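Local coordinates for putative uncharacterized protein (Toxoplasma gondii, PDB 4FBD) that is of unknown function, a conserved hypothetical protein belonging to the DUF3228 family, at residues L38-F43 and W181-V186; Q84-F89 and I153-E158. One frame throughout, in Å; residues are numbered along the deposited sequence.

Contact 1. Residues L38-F43 and W181-V186; sequences LGLDPF and WSIIAV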
loop_
_atom_site.group_PDB
_atom_site.type_symbol
_atom_site.label_atom_id
_atom_site.label_comp_id
_atom_site.label_asym_id
_atom_site.label_seq_id
_atom_site.Cartn_x
_atom_site.Cartn_y
_atom_site.Cartn_z
ATOM N N LEU A 38 -6.919 -16.782 -34.175
ATOM C CA LEU A 38 -7.367 -16.557 -32.824
ATOM C C LEU A 38 -8.810 -16.116 -32.858
ATOM O O LEU A 38 -9.254 -15.461 -33.822
ATOM C CB LEU A 38 -6.574 -15.427 -32.185
ATOM C CG LEU A 38 -5.079 -15.615 -32.027
ATOM C CD1 LEU A 38 -4.521 -14.311 -31.533
ATOM C CD2 LEU A 38 -4.724 -16.758 -31.115
ATOM N N GLY A 39 -9.539 -16.441 -31.805
ATOM C CA GLY A 39 -10.924 -16.015 -31.683
ATOM C C GLY A 39 -11.025 -14.872 -30.699
ATOM O O GLY A 39 -10.021 -14.354 -30.208
ATOM N N LEU A 40 -12.240 -14.487 -30.389
ATOM C CA LEU A 40 -12.479 -13.427 -29.446
ATOM C C LEU A 40 -13.780 -13.684 -28.736
ATOM O O LEU A 40 -14.831 -13.485 -29.315
ATOM C CB LEU A 40 -12.542 -12.085 -30.173
ATOM C CG LEU A 40 -12.869 -10.850 -29.317
ATOM C CD1 LEU A 40 -11.807 -10.603 -28.292
ATOM C CD2 LEU A 40 -13.015 -9.623 -30.195
ATOM N N ASP A 41 -13.712 -14.143 -27.491
ATOM C CA ASP A 41 -14.917 -14.394 -26.705
ATOM C C ASP A 41 -15.547 -13.049 -26.312
ATOM O O ASP A 41 -15.063 -12.379 -25.383
ATOM C CB ASP A 41 -14.595 -15.204 -25.445
ATOM C CG ASP A 41 -15.802 -15.358 -24.527
ATOM O OD1 ASP A 41 -16.937 -15.503 -25.055
ATOM O OD2 ASP A 41 -15.608 -15.328 -23.278
ATOM N N PRO A 42 -16.652 -12.664 -26.990
ATOM C CA PRO A 42 -17.256 -11.362 -26.686
ATOM C C PRO A 42 -17.892 -11.257 -25.292
ATOM O O PRO A 42 -18.087 -10.149 -24.801
ATOM C CB PRO A 42 -18.311 -11.184 -27.796
ATOM C CG PRO A 42 -18.047 -12.307 -28.796
ATOM C CD PRO A 42 -17.452 -13.404 -27.981
ATOM N N PHE A 43 -18.178 -12.388 -24.646
ATOM C CA PHE A 43 -18.792 -12.356 -23.316
ATOM C C PHE A 43 -17.780 -11.984 -22.212
ATOM O O PHE A 43 -17.995 -12.251 -21.035
ATOM C CB PHE A 43 -19.530 -13.675 -23.023
ATOM C CG PHE A 43 -20.430 -13.615 -21.812
ATOM C CD1 PHE A 43 -21.548 -12.789 -21.809
ATOM C CD2 PHE A 43 -20.175 -14.401 -20.691
ATOM C CE1 PHE A 43 -22.392 -12.727 -20.694
ATOM C CE2 PHE A 43 -21.010 -14.348 -19.576
ATOM C CZ PHE A 43 -22.122 -13.509 -19.579
ATOM N N TRP A 181 -7.564 -20.820 -29.290
ATOM C CA TRP A 181 -7.283 -19.731 -28.372
ATOM C C TRP A 181 -8.187 -18.586 -28.651
ATOM O O TRP A 181 -8.378 -18.231 -29.800
ATOM C CB TRP A 181 -5.843 -19.245 -28.566
ATOM C CG TRP A 181 -4.878 -20.283 -28.196
ATOM C CD1 TRP A 181 -4.254 -21.151 -29.027
ATOM C CD2 TRP A 181 -4.461 -20.615 -26.871
ATOM N NE1 TRP A 181 -3.445 -21.993 -28.308
ATOM C CE2 TRP A 181 -3.558 -21.687 -26.977
ATOM C CE3 TRP A 181 -4.761 -20.105 -25.606
ATOM C CZ2 TRP A 181 -2.951 -22.269 -25.866
ATOM C CZ3 TRP A 181 -4.145 -20.673 -24.496
ATOM C CH2 TRP A 181 -3.250 -21.742 -24.636
ATOM N N SER A 182 -8.737 -17.980 -27.608
ATOM C CA SER A 182 -9.572 -16.807 -27.805
ATOM C C SER A 182 -9.167 -15.682 -26.885
ATOM O O SER A 182 -8.829 -15.897 -25.734
ATOM C CB SER A 182 -11.069 -17.117 -27.638
ATOM O OG SER A 182 -11.543 -17.863 -28.744
ATOM N N ILE A 183 -9.239 -14.476 -27.416
ATOM C CA ILE A 183 -8.917 -13.277 -26.664
ATOM C C ILE A 183 -10.032 -13.027 -25.629
ATOM O O ILE A 183 -11.205 -12.913 -25.991
ATOM C CB ILE A 183 -8.824 -12.077 -27.619
ATOM C CG1 ILE A 183 -7.674 -12.306 -28.620
ATOM C CG2 ILE A 183 -8.703 -10.750 -26.824
ATOM C CD1 ILE A 183 -7.694 -11.369 -29.784
ATOM N N ILE A 184 -9.656 -12.980 -24.352
ATOM C CA ILE A 184 -10.593 -12.721 -23.266
ATOM C C ILE A 184 -10.313 -11.356 -22.583
ATOM O O ILE A 184 -11.163 -10.810 -21.884
ATOM C CB ILE A 184 -10.626 -13.884 -22.241
ATOM C CG1 ILE A 184 -9.259 -14.152 -21.627
ATOM C CG2 ILE A 184 -11.155 -15.169 -22.874
ATOM C CD1 ILE A 184 -8.859 -13.189 -20.565
ATOM N N ALA A 185 -9.125 -10.808 -22.822
ATOM C CA ALA A 185 -8.754 -9.507 -22.283
ATOM C C ALA A 185 -7.803 -8.820 -23.232
ATOM O O ALA A 185 -7.032 -9.468 -23.930
ATOM C CB ALA A 185 -8.100 -9.649 -20.891
ATOM N N VAL A 186 -7.861 -7.494 -23.229
ATOM C CA VAL A 186 -6.994 -6.642 -24.044
ATOM C C VAL A 186 -6.529 -5.494 -23.172
ATOM O O VAL A 186 -7.326 -4.749 -22.642
ATOM C CB VAL A 186 -7.741 -6.058 -25.254
ATOM C CG1 VAL A 186 -6.786 -5.228 -26.079
ATOM C CG2 VAL A 186 -8.362 -7.160 -26.074
#
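With its CG swung opposite the backbone N (chi1 177°), Leu40 sends CD1 back over the neighbouring strand, while Ile183, with CG1 opposite its carbonyl carbon (chi1 -63°), presents CB and CG2 to that methyl. The setting is a short parallel beta ladder, in which strand 39-40 forms one edge of a mixed sheet by pairing with strand 181-189. Leu40 CD1 lies 3.4 Å from Ile183 CB and 3.3 Å from Ile183 O, a close fit of the methyl against both the carbonyl oxygen and the root of the Ile183 side chain.

The ladder illustrates how one residue of a parallel edge strand grips two residues of its neighbour. Gly39 N donates an almost straight bond of 2.9 Å to Trp181 O, in the plane of that carbonyl, and Gly39 O receives Ile183 N, also at 2.9 Å, from a donor 48° above its carbonyl plane. Ser182 is thus bracketed by the pair. The next rung is already failing: Asp41 N reaches Ile183 O at 3.2 Å in a weak, bent bond, and the chain leaves the sheet there. On the partner strand a classic beta bulge follows, where Ile184 and Ala185 together stand opposite the single residue Ile153 of strand 149-156.

Each face of this edge carries a helix. Leu40 packs on Phe66 and Leu67 of helix 63-76, where Val70 also meets Leu38; Asp41, Ser182 and Ile184 meet Ile160 of helix 157-166. At the start of the ladder the Leu38 side chain crosses that of Trp181, CD2 of Leu38 lying 3.7 Å from CB of Trp181. Over Gly39, the Ser182 hydroxyl lies against bare backbone, OG 3.5 Å from Gly39 CA.

Contact 2. Residues Q84-F89 and I153-E158; sequences QGYAPF and ILYSRE
The side chains of Phe89 and Tyr155 run alongside each other in the same direction, their ring planes inclined at 56° with centroids 5.3 Å apart, an oblique aromatic pair. Tyr155 CE2 meets the edge of the Phe89 ring, near its plane, 3.3 Å from Phe89 CE1. Phe89 reaches this place because its CG stands between the backbone N and the carbonyl carbon (chi1 67°), which folds the ring back beside Tyr155.

The same residue uses its backbone as well, a compact example of a loop held by ring and carbonyl together. Phe89 O hangs over one face of the Tyr155 ring and accepts the N-H of Ser156 at 3.2 Å in a moderately bent bond (144°), while Tyr155 CA offers it a C-H...O contact at 3.3 Å. One oxygen thereby fixes the end of the loop against two successive residues. Farther out, the Tyr86 phenol crosses Tyr155 obliquely, the Tyr86 OH and Tyr155 OH oxygens being 3.3 Å apart. Inside the loop Gln84 NE2 donates to Ala87 O at 2.8 Å, bridging the loop across Tyr86.

Ser156 ends its strand and serves as N-cap of helix 157-166, its OG accepting Gln159 N, and Gln159 also touches Phe89. The contact thus sits at a strand-to-helix junction: the loop joining strands 82-84 and 90-96 meets the end of strand 149-156, where Leu154 is joined to Arg91 of strand 90-96 by backbone hydrogen bonding, and Tyr155 packs against Ile184 of strand 181-189 and against Ile160 and Glu163 of helix 157-166.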
loop_
_atom_site.group_PDB
_atom_site.type_symbol
_atom_site.label_atom_id
_atom_site.label_comp_id
_atom_site.label_asym_id
_atom_site.label_seq_id
_atom_site.Cartn_x
_atom_site.Cartn_y
_atom_site.Cartn_z
ATOM N N GLN A 84 3.915 -17.797 -22.604
ATOM C CA GLN A 84 3.200 -18.722 -21.717
ATOM C C GLN A 84 2.684 -17.905 -20.525
ATOM O O GLN A 84 3.441 -17.137 -19.939
ATOM C CB GLN A 84 4.142 -19.841 -21.246
ATOM C CG GLN A 84 3.447 -21.160 -20.908
ATOM C CD GLN A 84 2.285 -20.994 -19.955
ATOM O OE1 GLN A 84 2.436 -20.445 -18.855
ATOM N NE2 GLN A 84 1.111 -21.480 -20.369
ATOM N N GLY A 85 1.402 -18.068 -20.180
ATOM C CA GLY A 85 0.768 -17.301 -19.090
ATOM C C GLY A 85 1.191 -17.619 -17.655
ATOM O O GLY A 85 1.656 -16.742 -16.928
ATOM N N TYR A 86 1.003 -18.867 -17.252
ATOM C CA TYR A 86 1.337 -19.366 -15.891
ATOM C C TYR A 86 0.817 -20.791 -15.791
ATOM O O TYR A 86 1.533 -21.705 -15.383
ATOM C CB TYR A 86 0.768 -18.486 -14.744
ATOM C CG TYR A 86 -0.692 -18.058 -14.891
ATOM C CD1 TYR A 86 -1.743 -18.930 -14.571
ATOM C CD2 TYR A 86 -1.017 -16.763 -15.321
ATOM C CE1 TYR A 86 -3.074 -18.534 -14.705
ATOM C CE2 TYR A 86 -2.338 -16.359 -15.452
ATOM C CZ TYR A 86 -3.362 -17.242 -15.145
ATOM O OH TYR A 86 -4.671 -16.830 -15.277
ATOM N N ALA A 87 -0.444 -20.955 -16.177
ATOM C CA ALA A 87 -1.086 -22.244 -16.234
ATOM C C ALA A 87 -1.056 -22.498 -17.712
ATOM O O ALA A 87 -0.975 -21.542 -18.489
ATOM C CB ALA A 87 -2.515 -22.170 -15.730
ATOM N N PRO A 88 -1.104 -23.771 -18.126
ATOM C CA PRO A 88 -1.090 -24.047 -19.564
ATOM C C PRO A 88 -2.332 -23.538 -20.326
ATOM O O PRO A 88 -2.378 -23.686 -21.552
ATOM C CB PRO A 88 -1.000 -25.580 -19.636
ATOM C CG PRO A 88 -1.402 -26.069 -18.285
ATOM C CD PRO A 88 -1.033 -24.999 -17.318
ATOM N N PHE A 89 -3.313 -22.951 -19.623
ATOM C CA PHE A 89 -4.534 -22.450 -20.281
ATOM C C PHE A 89 -4.549 -20.942 -20.553
ATOM O O PHE A 89 -5.510 -20.425 -21.145
ATOM C CB PHE A 89 -5.812 -22.874 -19.539
ATOM C CG PHE A 89 -5.993 -22.259 -18.160
ATOM C CD1 PHE A 89 -6.515 -20.975 -18.009
ATOM C CD2 PHE A 89 -5.739 -23.008 -17.011
ATOM C CE1 PHE A 89 -6.720 -20.429 -16.734
ATOM C CE2 PHE A 89 -5.945 -22.468 -15.741
ATOM C CZ PHE A 89 -6.435 -21.174 -15.605
ATOM N N ILE A 153 -4.644 -11.159 -24.034
ATOM C CA ILE A 153 -4.612 -12.316 -23.148
ATOM C C ILE A 153 -5.502 -13.366 -23.746
ATOM O O ILE A 153 -6.654 -13.080 -24.066
ATOM C CB ILE A 153 -5.111 -11.994 -21.744
ATOM C CG1 ILE A 153 -4.455 -10.714 -21.211
ATOM C CG2 ILE A 153 -4.838 -13.179 -20.817
ATOM C CD1 ILE A 153 -2.957 -10.806 -21.132
ATOM N N LEU A 154 -4.972 -14.578 -23.888
ATOM C CA LEU A 154 -5.702 -15.690 -24.483
ATOM C C LEU A 154 -6.048 -16.791 -23.489
ATOM O O LEU A 154 -5.329 -17.025 -22.533
ATOM C CB LEU A 154 -4.852 -16.318 -25.590
ATOM C CG LEU A 154 -4.397 -15.366 -26.701
ATOM C CD1 LEU A 154 -3.544 -16.088 -27.711
ATOM C CD2 LEU A 154 -5.573 -14.695 -27.392
ATOM N N TYR A 155 -7.176 -17.451 -23.723
ATOM C CA TYR A 155 -7.612 -18.609 -22.933
ATOM C C TYR A 155 -7.903 -19.701 -23.908
ATOM O O TYR A 155 -8.338 -19.426 -25.024
ATOM C CB TYR A 155 -8.848 -18.306 -22.069
ATOM C CG TYR A 155 -8.519 -17.894 -20.640
ATOM C CD1 TYR A 155 -7.733 -16.777 -20.375
ATOM C CD2 TYR A 155 -9.010 -18.622 -19.557
ATOM C CE1 TYR A 155 -7.435 -16.399 -19.069
ATOM C CE2 TYR A 155 -8.722 -18.259 -18.252
ATOM C CZ TYR A 155 -7.929 -17.146 -18.014
ATOM O OH TYR A 155 -7.638 -16.776 -16.727
ATOM N N SER A 156 -7.639 -20.939 -23.506
ATOM C CA SER A 156 -7.927 -22.074 -24.353
ATOM C C SER A 156 -9.430 -22.156 -24.567
ATOM O O SER A 156 -10.200 -21.521 -23.846
ATOM C CB SER A 156 -7.452 -23.382 -23.711
ATOM O OG SER A 156 -8.161 -23.645 -22.511
ATOM N N ARG A 157 -9.820 -22.919 -25.581
ATOM C CA ARG A 157 -11.226 -23.182 -25.905
ATOM C C ARG A 157 -11.884 -23.887 -24.707
ATOM O O ARG A 157 -13.021 -23.613 -24.339
ATOM C CB ARG A 157 -11.275 -24.110 -27.118
ATOM C CG ARG A 157 -12.644 -24.489 -27.564
ATOM C CD ARG A 157 -12.624 -25.740 -28.446
ATOM N NE ARG A 157 -11.836 -25.610 -29.669
ATOM C CZ ARG A 157 -10.675 -26.219 -29.927
ATOM N NH1 ARG A 157 -10.121 -27.048 -29.061
ATOM N NH2 ARG A 157 -10.074 -26.012 -31.092
ATOM N N GLU A 158 -11.119 -24.782 -24.097
ATOM C CA GLU A 158 -11.557 -25.569 -22.953
ATOM C C GLU A 158 -11.915 -24.665 -21.776
ATOM O O GLU A 158 -13.056 -24.673 -21.310
ATOM C CB GLU A 158 -10.463 -26.575 -22.571
ATOM C CG GLU A 158 -10.208 -27.658 -23.656
ATOM C CD GLU A 158 -9.807 -27.085 -25.041
ATOM O OE1 GLU A 158 -8.942 -26.173 -25.120
ATOM O OE2 GLU A 158 -10.363 -27.566 -26.055
#

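From the N terminus, the chain first lays down 38-43, an edge of the five-stranded sheet, and then runs through helix 63-76 to the loop 84-89. Some sixty residues later, including the strands 105-107, 117-121 and 130-135 of the second sheet, it returns at 153-158, closing contact 2. Helix 157-166 then leads to 181-186, which closes contact 1, so that contact 2 is nested inside the larger loop. The two meet through adjacent strands: Ser182 N lies 3.0 Å from Tyr155 O, a probable hydrogen bond. Contact 1 ties the edge strand 39-40 to strand 181-189, and contact 2 ties the loop 84-89 to the end of strand 149-156 beside it.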